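Local atomic coordinates of UDP-N-acetylglucosamine 4,6-dehydratase (Vibrio fischeri, PDB entry 3PVZ), a protein that binds NAD and probably acts as a lyase that removes water from UDP-N-acetylglucosamine. Residues A[144-149]-A[187-192]; A[36-41]-A[53-58]. All blocks are in the same frame, centred on the assembly; numbering follows the deposited sequence.

Contact 1 of 2, residues A[144-149]-A[187-192]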
loop_
_atom_site.group_PDB
_atom_site.type_symbol
_atom_site.label_atom_id
_atom_site.label_comp_id
_atom_site.label_asym_id
_atom_site.label_seq_id
_atom_site.Cartn_x
_atom_site.Cartn_y
_atom_site.Cartn_z
ATOM N N ASN A 144 -11.216 -11.318 4.146
ATOM C CA ASN A 144 -11.125 -11.109 2.711
ATOM C C ASN A 144 -10.772 -12.412 2.028
ATOM O O ASN A 144 -11.200 -12.693 0.883
ATOM C CB ASN A 144 -10.040 -10.089 2.363
ATOM C CG ASN A 144 -10.461 -8.645 2.651
ATOM O OD1 ASN A 144 -11.559 -8.372 3.149
ATOM N ND2 ASN A 144 -9.562 -7.704 2.360
ATOM N N THR A 145 -9.943 -13.198 2.677
ATOM C CA THR A 145 -9.503 -14.442 2.088
ATOM C C THR A 145 -10.686 -15.395 2.017
ATOM O O THR A 145 -10.981 -15.905 0.935
ATOM C CB THR A 145 -8.380 -15.065 2.912
ATOM O OG1 THR A 145 -7.330 -14.107 3.079
ATOM C CG2 THR A 145 -7.824 -16.304 2.241
ATOM N N ASP A 146 -11.405 -15.558 3.137
ATOM C CA ASP A 146 -12.578 -16.439 3.198
ATOM C C ASP A 146 -13.630 -15.997 2.164
ATOM O O ASP A 146 -14.099 -16.827 1.401
ATOM C CB ASP A 146 -13.186 -16.445 4.619
ATOM C CG ASP A 146 -14.184 -17.529 4.822
ATOM O OD1 ASP A 146 -13.841 -18.720 4.648
ATOM O OD2 ASP A 146 -15.325 -17.211 5.138
ATOM N N LYS A 147 -13.948 -14.696 2.092
ATOM C CA LYS A 147 -14.913 -14.197 1.112
ATOM C C LYS A 147 -14.497 -14.455 -0.347
ATOM O O LYS A 147 -15.310 -14.870 -1.150
ATOM C CB LYS A 147 -15.196 -12.690 1.317
ATOM C CG LYS A 147 -16.212 -12.112 0.273
ATOM C CD LYS A 147 -16.320 -10.617 0.350
ATOM C CE LYS A 147 -15.095 -9.918 -0.272
ATOM N NZ LYS A 147 -15.352 -8.409 -0.206
ATOM N N THR A 148 -13.258 -14.168 -0.712
ATOM C CA THR A 148 -12.820 -14.319 -2.114
ATOM C C THR A 148 -12.767 -15.835 -2.463
ATOM O O THR A 148 -12.986 -16.243 -3.579
ATOM C CB THR A 148 -11.477 -13.690 -2.345
ATOM O OG1 THR A 148 -10.546 -14.202 -1.381
ATOM C CG2 THR A 148 -11.512 -12.068 -2.272
ATOM N N ILE A 149 -12.466 -16.675 -1.506
ATOM C CA ILE A 149 -12.639 -18.120 -1.744
ATOM C C ILE A 149 -14.124 -18.477 -2.044
ATOM O O ILE A 149 -14.413 -19.199 -3.019
ATOM C CB ILE A 149 -12.124 -19.003 -0.583
ATOM C CG1 ILE A 149 -10.621 -18.765 -0.367
ATOM C CG2 ILE A 149 -12.315 -20.499 -0.929
ATOM C CD1 ILE A 149 -10.102 -19.343 0.930
HETATM N N MSE A 187 -9.040 -24.422 5.567
HETATM C CA MSE A 187 -9.304 -25.833 5.663
HETATM C C MSE A 187 -10.791 -26.075 5.461
HETATM O O MSE A 187 -11.135 -27.039 4.820
HETATM C CB MSE A 187 -8.801 -26.441 6.985
HETATM C CG MSE A 187 -7.289 -26.625 7.122
HETATM SE SE MSE A 187 -6.280 -27.358 5.573
HETATM C CE MSE A 187 -5.695 -25.653 4.743
ATOM N N ARG A 188 -11.670 -25.216 5.981
ATOM C CA ARG A 188 -13.108 -25.420 5.794
ATOM C C ARG A 188 -13.456 -25.278 4.336
ATOM O O ARG A 188 -14.212 -26.094 3.802
ATOM C CB ARG A 188 -13.951 -24.442 6.583
ATOM C CG ARG A 188 -15.426 -24.550 6.281
ATOM C CD ARG A 188 -16.300 -23.881 7.363
ATOM N NE ARG A 188 -16.199 -22.424 7.301
ATOM C CZ ARG A 188 -16.854 -21.599 8.099
ATOM N NH1 ARG A 188 -16.690 -20.299 7.965
ATOM N NH2 ARG A 188 -17.660 -22.071 9.059
ATOM N N LYS A 189 -12.926 -24.236 3.707
ATOM C CA LYS A 189 -13.172 -23.988 2.268
ATOM C C LYS A 189 -12.607 -25.039 1.327
ATOM O O LYS A 189 -13.109 -25.216 0.222
ATOM C CB LYS A 189 -12.618 -22.630 1.850
ATOM C CG LYS A 189 -13.479 -21.441 2.314
ATOM C CD LYS A 189 -14.929 -21.584 1.804
ATOM C CE LYS A 189 -15.781 -20.350 2.036
ATOM N NZ LYS A 189 -15.895 -19.991 3.448
ATOM N N SER A 190 -11.552 -25.712 1.760
ATOM C CA SER A 190 -10.955 -26.777 0.985
ATOM C C SER A 190 -11.806 -28.037 0.900
ATOM O O SER A 190 -11.495 -28.897 0.110
ATOM C CB SER A 190 -9.585 -27.150 1.524
ATOM O OG SER A 190 -9.678 -27.777 2.748
ATOM N N GLU A 191 -12.858 -28.144 1.709
ATOM C CA GLU A 191 -13.893 -29.183 1.511
ATOM C C GLU A 191 -14.814 -28.873 0.306
ATOM O O GLU A 191 -15.649 -29.695 -0.013
ATOM C CB GLU A 191 -14.753 -29.339 2.785
ATOM C CG GLU A 191 -13.931 -29.865 3.970
ATOM C CD GLU A 191 -14.636 -29.801 5.317
ATOM O OE1 GLU A 191 -15.628 -29.075 5.450
ATOM O OE2 GLU A 191 -14.155 -30.461 6.271
ATOM N N GLU A 192 -14.684 -27.686 -0.317
ATOM C CA GLU A 192 -15.509 -27.320 -1.474
ATOM C C GLU A 192 -14.745 -26.924 -2.729
ATOM O O GLU A 192 -15.329 -26.910 -3.768
ATOM C CB GLU A 192 -16.402 -26.143 -1.145
ATOM C CG GLU A 192 -17.462 -26.490 -0.129
ATOM C CD GLU A 192 -18.318 -25.323 0.173
ATOM O OE1 GLU A 192 -18.105 -24.810 1.264
ATOM O OE2 GLU A 192 -19.149 -24.906 -0.684
HETATM O O HOH W 1 -13.991 -21.006 5.807
#
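Lys189 lies across Ile149 and reaches Asp146, and its atoms meet helix 131-154 one after another. Its CB rests on Ile149 CG2 at 3.5 Å. The next carbon, CG, still touches that methyl group but has also come within 3.6 Å of Asp146 OD1. CD keeps a looser contact with Ile149 CG2, 3.9 Å away, before the chain turns off toward the carboxylate, where Lys189 CE comes within 3.6 Å of Asp146 OD1. Two bends produce this path, at chi2 (-56°) and chi4 (-60°), the second folding the ammonium group back over Asp146. There Lys189 NZ donates to Asp146 OD1 at 2.7 Å in a salt bridge, meeting the oxygen from above the carboxylate plane, 36° out of it.

The fold explains the neighbourhood: helices 131-154 and 174-189 pack side by side in the Rossmann-type NAD-binding domain, Ile149 also touching Leu186 and, on strand 159-163, Tyr160. The apolar part of the lysine thus continues the hydrophobic seam between the helices, while its charge ends at the partly exposed Asp146.

A water bridges the same carboxylate to Arg188, donating to Asp146 OD1 at 2.6 Å and accepting from Arg188 NE at 3.0 Å. Arg188 NH1 stays 4.4 Å from Asp146 OD2, an attraction at longer range than a salt bridge, and Arg188 NH2 donates a hydrogen bond to Gln351 OE1.

Contact 2 of 2, residues A[36-41]-A[53-58]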
loop_
_atom_site.group_PDB
_atom_site.type_symbol
_atom_site.label_atom_id
_atom_site.label_comp_id
_atom_site.label_asym_id
_atom_site.label_seq_id
_atom_site.Cartn_x
_atom_site.Cartn_y
_atom_site.Cartn_z
ATOM N N SER A 36 -6.240 -20.794 -19.791
ATOM C CA SER A 36 -6.867 -20.521 -18.500
ATOM C C SER A 36 -6.938 -19.047 -18.202
ATOM O O SER A 36 -6.229 -18.173 -18.816
ATOM C CB SER A 36 -6.160 -21.282 -17.361
ATOM O OG SER A 36 -5.973 -22.621 -17.738
ATOM N N ARG A 37 -7.899 -18.760 -17.341
ATOM C CA ARG A 37 -8.188 -17.452 -16.824
ATOM C C ARG A 37 -7.676 -17.275 -15.405
ATOM O O ARG A 37 -7.953 -18.105 -14.532
ATOM C CB ARG A 37 -9.691 -17.310 -16.825
ATOM C CG ARG A 37 -10.328 -17.463 -18.244
ATOM C CD ARG A 37 -11.813 -17.612 -18.175
ATOM N NE ARG A 37 -12.177 -18.865 -17.515
ATOM C CZ ARG A 37 -13.414 -19.247 -17.246
ATOM N NH1 ARG A 37 -13.617 -20.436 -16.701
ATOM N NH2 ARG A 37 -14.446 -18.475 -17.530
ATOM N N PHE A 38 -7.011 -16.160 -15.139
ATOM C CA PHE A 38 -6.385 -15.904 -13.858
ATOM C C PHE A 38 -6.814 -14.586 -13.254
ATOM O O PHE A 38 -6.822 -13.534 -13.922
ATOM C CB PHE A 38 -4.847 -15.904 -13.927
ATOM C CG PHE A 38 -4.241 -17.148 -14.481
ATOM C CD1 PHE A 38 -3.661 -18.074 -13.639
ATOM C CD2 PHE A 38 -4.276 -17.411 -15.825
ATOM C CE1 PHE A 38 -3.099 -19.224 -14.133
ATOM C CE2 PHE A 38 -3.755 -18.583 -16.328
ATOM C CZ PHE A 38 -3.152 -19.484 -15.491
ATOM N N LEU A 39 -7.023 -14.629 -11.936
ATOM C CA LEU A 39 -7.233 -13.472 -11.113
ATOM C C LEU A 39 -6.096 -13.430 -10.064
ATOM O O LEU A 39 -5.935 -14.368 -9.351
ATOM C CB LEU A 39 -8.594 -13.612 -10.414
ATOM C CG LEU A 39 -8.953 -12.525 -9.393
ATOM C CD1 LEU A 39 -8.786 -11.033 -10.008
ATOM C CD2 LEU A 39 -10.305 -12.764 -8.774
ATOM N N VAL A 40 -5.339 -12.324 -9.962
ATOM C CA VAL A 40 -4.305 -12.181 -8.967
ATOM C C VAL A 40 -4.642 -11.024 -8.084
ATOM O O VAL A 40 -4.593 -9.848 -8.499
ATOM C CB VAL A 40 -2.902 -11.945 -9.631
ATOM C CG1 VAL A 40 -1.792 -11.914 -8.579
ATOM C CG2 VAL A 40 -2.652 -13.054 -10.655
ATOM N N LEU A 41 -4.915 -11.353 -6.836
ATOM C CA LEU A 41 -5.190 -10.400 -5.809
ATOM C C LEU A 41 -3.909 -10.044 -5.071
ATOM O O LEU A 41 -3.114 -10.858 -4.750
ATOM C CB LEU A 41 -6.180 -11.030 -4.828
ATOM C CG LEU A 41 -7.421 -11.549 -5.525
ATOM C CD1 LEU A 41 -8.413 -12.032 -4.482
ATOM C CD2 LEU A 41 -8.033 -10.472 -6.432
ATOM N N LYS A 53 3.857 -11.703 -13.530
ATOM C CA LYS A 53 4.817 -11.789 -14.635
ATOM C C LYS A 53 4.997 -13.254 -15.048
ATOM O O LYS A 53 4.909 -13.553 -16.219
ATOM C CB LYS A 53 6.119 -11.182 -14.244
ATOM C CG LYS A 53 5.954 -9.697 -14.001
ATOM C CD LYS A 53 7.230 -8.955 -14.090
ATOM C CE LYS A 53 8.090 -9.214 -12.902
ATOM N NZ LYS A 53 9.351 -8.383 -13.007
ATOM N N GLU A 54 5.167 -14.168 -14.105
ATOM C CA GLU A 54 5.246 -15.558 -14.502
ATOM C C GLU A 54 4.072 -16.019 -15.332
ATOM O O GLU A 54 4.236 -16.827 -16.220
ATOM C CB GLU A 54 5.443 -16.509 -13.309
ATOM C CG GLU A 54 6.757 -16.360 -12.640
ATOM C CD GLU A 54 7.915 -16.660 -13.563
ATOM O OE1 GLU A 54 7.971 -17.800 -14.052
ATOM O OE2 GLU A 54 8.791 -15.797 -13.749
ATOM N N ILE A 55 2.899 -15.504 -15.069
ATOM C CA ILE A 55 1.715 -15.872 -15.826
ATOM C C ILE A 55 1.756 -15.154 -17.185
ATOM O O ILE A 55 1.632 -15.768 -18.251
ATOM C CB ILE A 55 0.391 -15.526 -15.033
ATOM C CG1 ILE A 55 0.355 -16.286 -13.718
ATOM C CG2 ILE A 55 -0.857 -15.754 -15.922
ATOM C CD1 ILE A 55 -0.933 -16.005 -12.796
ATOM N N PHE A 56 1.960 -13.846 -17.141
ATOM C CA PHE A 56 1.910 -13.041 -18.340
ATOM C C PHE A 56 2.842 -13.546 -19.468
ATOM O O PHE A 56 2.460 -13.552 -20.632
ATOM C CB PHE A 56 2.257 -11.591 -17.997
ATOM C CG PHE A 56 1.969 -10.637 -19.113
ATOM C CD1 PHE A 56 2.876 -10.460 -20.116
ATOM C CD2 PHE A 56 0.771 -9.958 -19.178
ATOM C CE1 PHE A 56 2.609 -9.608 -21.164
ATOM C CE2 PHE A 56 0.503 -9.067 -20.235
ATOM C CZ PHE A 56 1.452 -8.908 -21.226
ATOM N N LYS A 57 4.059 -13.937 -19.127
ATOM C CA LYS A 57 5.061 -14.327 -20.121
ATOM C C LYS A 57 4.700 -15.662 -20.778
ATOM O O LYS A 57 5.289 -16.027 -21.800
ATOM C CB LYS A 57 6.456 -14.410 -19.458
ATOM C CG LYS A 57 6.655 -15.506 -18.433
ATOM C CD LYS A 57 8.141 -15.729 -18.029
ATOM C CE LYS A 57 8.578 -14.851 -16.871
ATOM N NZ LYS A 57 9.940 -15.270 -16.260
ATOM N N ARG A 58 3.762 -16.402 -20.175
ATOM C CA ARG A 58 3.284 -17.669 -20.746
ATOM C C ARG A 58 1.929 -17.522 -21.468
ATOM O O ARG A 58 1.197 -18.518 -21.684
ATOM C CB ARG A 58 3.182 -18.695 -19.637
ATOM C CG ARG A 58 4.609 -19.120 -19.159
ATOM C CD ARG A 58 4.559 -20.119 -18.091
ATOM N NE ARG A 58 5.898 -20.568 -17.736
ATOM C CZ ARG A 58 6.687 -20.003 -16.795
ATOM N NH1 ARG A 58 6.297 -18.939 -16.077
ATOM N NH2 ARG A 58 7.898 -20.498 -16.572
#
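Ile55 lays its CG2 methyl over one face of the Phe38 ring. This methyl sits 3.9 Å from the ring centroid, only 16° off the ring normal, which is the geometry of a CH-pi contact. The delta methyl lies on that same side but beyond the rim, with Ile55 CD1 3.5 Å from Phe38 CD1. The isoleucine has CG1 anti to the carbonyl carbon, and chi2 of 179° sets CD1 anti to CA and beside CG2, so both methyls approach the same side of the ring, CG2 nearest CD2 and CD1 nearest the ring's CD1. Ile55 CD1 also reaches the next inward-facing residue of the strand, standing 4.0 Å from Val40 CG2, where the two aliphatic chains run past each other in opposite directions. No hydrogen bond crosses between the segments; the join is apolar and buried, and the ring of Phe38 further meets that of Tyr115 on the adjoining strand, their planes about 15° apart.

Polar groups gather instead among Glu54, Lys57 and Arg58. Arg58 NH1 donates to Glu54 OE1 at 2.9 Å in a nearly straight salt bridge, and to Glu54 O at 3.0 Å along a more bent line, both acceptors lying close to the guanidinium plane. Lys57 NZ takes the second carboxylate oxygen, Glu54 OE2, at 2.8 Å. Glu54 therefore holds two cations, and Arg58 NE is in turn paired with Glu26, which ties residues 53-58 to helix 19-34.

Strand 37-41, helix 46-56 and strand 62-66 form the first beta-alpha-beta unit of a Rossmann fold, whose glycine-rich turn after the strand leads into the first turn of the helix, where Ser46 and Ile47 bind NAD.

In the fold
Contacts 1 and 2 lie on opposite faces of the large mixed sheet. The evidence is in strand 37-41: Phe38 and Val40 point to the helix of contact 2, whereas Leu41 sends its CD1 to within 3.8 Å of Thr148 CG2 on helix 131-154, a packing contact that joins segments 36-41 and 144-149 directly, although the centres of the two contacts are about 21 Å apart. Both flank the NAD site without forming its core. In contact 2 the Val40 side chain is about 9 Å from the bound dinucleotide; in contact 1 that of Ile149 is about 13 Å from it, although Asn144, on the same helical segment, touches the cofactor.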